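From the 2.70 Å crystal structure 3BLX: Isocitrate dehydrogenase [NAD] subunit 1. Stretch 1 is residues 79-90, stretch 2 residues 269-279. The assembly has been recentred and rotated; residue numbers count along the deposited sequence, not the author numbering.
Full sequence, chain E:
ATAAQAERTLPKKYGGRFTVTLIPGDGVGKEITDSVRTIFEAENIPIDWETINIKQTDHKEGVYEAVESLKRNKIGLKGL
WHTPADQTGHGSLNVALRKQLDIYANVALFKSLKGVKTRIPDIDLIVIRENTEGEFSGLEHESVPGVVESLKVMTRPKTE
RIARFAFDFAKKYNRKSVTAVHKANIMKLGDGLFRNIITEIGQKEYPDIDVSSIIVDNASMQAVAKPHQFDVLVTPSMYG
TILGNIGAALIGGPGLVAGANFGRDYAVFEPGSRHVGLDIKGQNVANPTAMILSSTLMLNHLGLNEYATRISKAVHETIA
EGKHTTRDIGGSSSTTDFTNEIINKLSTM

Stretch 1, residues 79-90: GLWHTPADQTGH
Stretch 2 269-279: FEPGSRHVGLD

No hydrogen bond crosses between these two stretches; packing joins them, burying 519 Å² in all. Stretch 1 leaves a weakly bonded strand at about Gly79-Leu80 and, after a loop, forms a weakly bonded helix at about Pro84-Thr88. Stretch 2 is irregular, with a type I turn from Pro271 to Arg274; Arg274 and His275 both have positive phi (62/24 and 49/35).

Gly79 CA comes nearest Glu270 CA, at 6.2 Å. Leu80 (phi/psi -121/150, chi1 m, chi2 -29°) points toward stretch 2; its branched end lets CD2 pack 3.8 Å from Pro271 CG and over the His275 ring face, 3.8 Å from its centroid, while Leu80 CD1 lies 4.0 Å from Arg274 CA. His82 (m) brings NE2 to 3.4 Å from His275 CB, the rings oblique with planes at 85°.

Asp86 (t) accepts from Trp81 N at OD2, 3.2 Å, bracing the loop; Asp86 O covers one face of the Arg274 guanidinium. Gln87 (m, t), CB sideways, lays CG 3.5 Å from Arg274 O; Gln87 CA is 4.9 Å from Arg274 CA. At Gly89 (103/10), an ideal CB would meet Arg274 NH1 at 3.6 Å and jam against the preceding carbonyl. Arg274 (m, p, t, chi4 -88°), the most covered residue (107 Å²), is long enough to reach there, while NE and NH2 bind Glu270 OE2 at 2.8 and 2.9 Å, a salt bridge.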

# COMPACT_ATOMS: atom_id res chain seq x y z
N GLY E 79 -23.20 -14.76 19.26
CA GLY E 79 -24.22 -14.72 20.31
C GLY E 79 -24.15 -13.47 21.18
O GLY E 79 -23.69 -12.41 20.73
N LEU E 80 -24.61 -13.56 22.42
CA LEU E 80 -24.64 -12.38 23.27
C LEU E 80 -23.82 -12.54 24.54
O LEU E 80 -23.68 -13.64 25.04
CB LEU E 80 -26.06 -12.05 23.71
CG LEU E 80 -27.06 -11.56 22.68
CD1 LEU E 80 -26.32 -10.82 21.57
CD2 LEU E 80 -27.86 -12.75 22.16
N TRP E 81 -23.30 -11.42 25.03
CA TRP E 81 -23.02 -11.25 26.45
C TRP E 81 -24.04 -10.27 27.00
O TRP E 81 -24.29 -9.21 26.42
CB TRP E 81 -21.64 -10.69 26.69
CG TRP E 81 -20.61 -11.70 26.54
CD1 TRP E 81 -20.06 -12.46 27.52
CD2 TRP E 81 -20.01 -12.10 25.31
NE1 TRP E 81 -19.13 -13.32 26.98
CE2 TRP E 81 -19.09 -13.11 25.62
CE3 TRP E 81 -20.16 -11.69 23.98
CZ2 TRP E 81 -18.31 -13.73 24.65
CZ3 TRP E 81 -19.39 -12.30 23.02
CH2 TRP E 81 -18.47 -13.31 23.36
N HIS E 82 -24.64 -10.62 28.13
CA HIS E 82 -25.62 -9.74 28.73
C HIS E 82 -25.02 -8.84 29.81
O HIS E 82 -25.68 -8.48 30.78
CB HIS E 82 -26.84 -10.53 29.19
CG HIS E 82 -27.50 -11.29 28.08
ND1 HIS E 82 -26.93 -12.40 27.50
CD2 HIS E 82 -28.67 -11.08 27.42
CE1 HIS E 82 -27.72 -12.87 26.55
NE2 HIS E 82 -28.78 -12.08 26.48
N THR E 83 -23.75 -8.48 29.61
CA THR E 83 -23.13 -7.34 30.28
C THR E 83 -23.63 -6.07 29.59
O THR E 83 -24.05 -6.11 28.44
CB THR E 83 -21.56 -7.41 30.22
OG1 THR E 83 -21.09 -7.23 28.88
CG2 THR E 83 -21.06 -8.75 30.76
N PRO E 84 -23.61 -4.93 30.29
CA PRO E 84 -24.10 -3.69 29.67
C PRO E 84 -23.25 -3.27 28.46
O PRO E 84 -23.77 -2.64 27.54
CB PRO E 84 -23.99 -2.66 30.80
CG PRO E 84 -23.90 -3.46 32.06
CD PRO E 84 -23.20 -4.73 31.69
N ALA E 85 -21.96 -3.63 28.47
CA ALA E 85 -21.05 -3.30 27.37
C ALA E 85 -21.49 -3.90 26.01
O ALA E 85 -21.67 -3.17 25.04
CB ALA E 85 -19.61 -3.70 27.71
N ASP E 86 -21.68 -5.22 25.95
CA ASP E 86 -22.08 -5.88 24.70
C ASP E 86 -23.39 -5.34 24.13
O ASP E 86 -23.53 -5.20 22.91
CB ASP E 86 -22.15 -7.41 24.88
CG ASP E 86 -22.20 -8.17 23.53
OD1 ASP E 86 -21.17 -8.18 22.81
OD2 ASP E 86 -23.25 -8.78 23.22
N GLN E 87 -24.35 -5.02 25.00
CA GLN E 87 -25.67 -4.56 24.58
C GLN E 87 -25.67 -3.14 23.97
O GLN E 87 -26.58 -2.77 23.23
CB GLN E 87 -26.66 -4.64 25.75
CG GLN E 87 -26.84 -6.06 26.31
CD GLN E 87 -27.70 -6.11 27.57
OE1 GLN E 87 -28.06 -5.07 28.13
NE2 GLN E 87 -28.03 -7.32 28.01
N THR E 88 -24.65 -2.35 24.28
CA THR E 88 -24.59 -0.98 23.79
C THR E 88 -23.64 -0.79 22.59
O THR E 88 -23.68 0.24 21.91
CB THR E 88 -24.22 0.02 24.93
OG1 THR E 88 -23.02 -0.40 25.58
CG2 THR E 88 -25.33 0.08 25.96
N GLY E 89 -22.81 -1.80 22.32
CA GLY E 89 -21.89 -1.77 21.20
C GLY E 89 -20.46 -1.46 21.60
O GLY E 89 -19.61 -1.22 20.75
N HIS E 90 -20.19 -1.47 22.90
CA HIS E 90 -18.84 -1.26 23.38
C HIS E 90 -18.27 -2.58 23.90
O HIS E 90 -18.81 -3.66 23.61
CB HIS E 90 -18.81 -0.17 24.45
CG HIS E 90 -19.32 1.16 23.97
ND1 HIS E 90 -20.62 1.59 24.17
CD2 HIS E 90 -18.69 2.18 23.33
CE1 HIS E 90 -20.78 2.80 23.67
NE2 HIS E 90 -19.62 3.19 23.16
N PHE E 269 -23.14 -11.92 11.82
CA PHE E 269 -24.58 -11.98 12.06
C PHE E 269 -24.89 -12.22 13.52
O PHE E 269 -24.19 -12.96 14.18
CB PHE E 269 -25.22 -13.04 11.16
CG PHE E 269 -25.07 -12.73 9.71
CD1 PHE E 269 -26.07 -12.05 9.03
CD2 PHE E 269 -23.89 -13.01 9.05
CE1 PHE E 269 -25.92 -11.73 7.70
CE2 PHE E 269 -23.73 -12.69 7.72
CZ PHE E 269 -24.75 -12.05 7.04
N GLU E 270 -25.93 -11.54 14.02
CA GLU E 270 -26.20 -11.48 15.46
C GLU E 270 -27.50 -10.77 15.69
O GLU E 270 -27.85 -9.88 14.94
CB GLU E 270 -25.08 -10.73 16.19
CG GLU E 270 -25.28 -9.22 16.22
CD GLU E 270 -24.43 -8.50 17.29
OE1 GLU E 270 -24.02 -9.15 18.28
OE2 GLU E 270 -24.17 -7.28 17.14
N PRO E 271 -28.21 -11.15 16.75
CA PRO E 271 -29.49 -10.53 17.10
C PRO E 271 -29.42 -8.99 17.17
O PRO E 271 -28.52 -8.41 17.79
CB PRO E 271 -29.79 -11.11 18.48
CG PRO E 271 -29.05 -12.39 18.53
CD PRO E 271 -27.79 -12.16 17.74
N GLY E 272 -30.39 -8.35 16.52
CA GLY E 272 -30.33 -6.95 16.26
C GLY E 272 -30.52 -6.03 17.45
O GLY E 272 -30.29 -4.82 17.34
N SER E 273 -30.96 -6.58 18.58
CA SER E 273 -31.22 -5.76 19.75
C SER E 273 -30.28 -6.06 20.90
O SER E 273 -30.35 -5.42 21.94
CB SER E 273 -32.67 -5.91 20.21
OG SER E 273 -33.46 -4.86 19.68
N ARG E 274 -29.39 -7.02 20.70
CA ARG E 274 -28.47 -7.43 21.74
C ARG E 274 -29.20 -7.99 22.97
O ARG E 274 -28.66 -7.97 24.07
CB ARG E 274 -27.55 -6.26 22.12
CG ARG E 274 -26.28 -6.18 21.28
CD ARG E 274 -26.51 -5.63 19.87
NE ARG E 274 -25.27 -5.64 19.09
CZ ARG E 274 -24.38 -4.65 19.08
NH1 ARG E 274 -24.59 -3.56 19.81
NH2 ARG E 274 -23.27 -4.74 18.33
N HIS E 275 -30.42 -8.48 22.76
CA HIS E 275 -31.26 -9.07 23.82
C HIS E 275 -31.34 -8.17 25.05
O HIS E 275 -31.37 -8.63 26.19
CB HIS E 275 -30.76 -10.46 24.20
CG HIS E 275 -31.24 -11.56 23.30
ND1 HIS E 275 -31.89 -12.68 23.77
CD2 HIS E 275 -31.17 -11.70 21.95
CE1 HIS E 275 -32.19 -13.47 22.76
NE2 HIS E 275 -31.76 -12.91 21.64
N VAL E 276 -31.35 -6.88 24.77
CA VAL E 276 -31.48 -5.84 25.77
C VAL E 276 -32.39 -6.28 26.93
O VAL E 276 -31.90 -6.69 27.99
CB VAL E 276 -31.99 -4.52 25.11
CG1 VAL E 276 -30.80 -3.60 24.68
CG2 VAL E 276 -32.92 -4.83 23.92
N GLY E 277 -33.70 -6.22 26.71
CA GLY E 277 -34.66 -6.57 27.74
C GLY E 277 -34.99 -8.05 27.78
O GLY E 277 -36.04 -8.45 28.31
N LEU E 278 -34.10 -8.86 27.19
CA LEU E 278 -34.18 -10.32 27.32
C LEU E 278 -33.52 -10.75 28.62
O LEU E 278 -32.43 -11.34 28.63
CB LEU E 278 -33.56 -11.04 26.12
CG LEU E 278 -34.59 -11.73 25.22
CD1 LEU E 278 -34.69 -13.23 25.52
CD2 LEU E 278 -35.99 -11.06 25.29
N ASP E 279 -34.21 -10.39 29.71
CA ASP E 279 -33.92 -10.91 31.04
C ASP E 279 -34.34 -12.38 31.02
O ASP E 279 -33.58 -13.25 30.55
CB ASP E 279 -34.72 -10.16 32.13
CG ASP E 279 -34.73 -8.65 31.94
OD1 ASP E 279 -34.46 -8.17 30.81
OD2 ASP E 279 -35.04 -7.93 32.92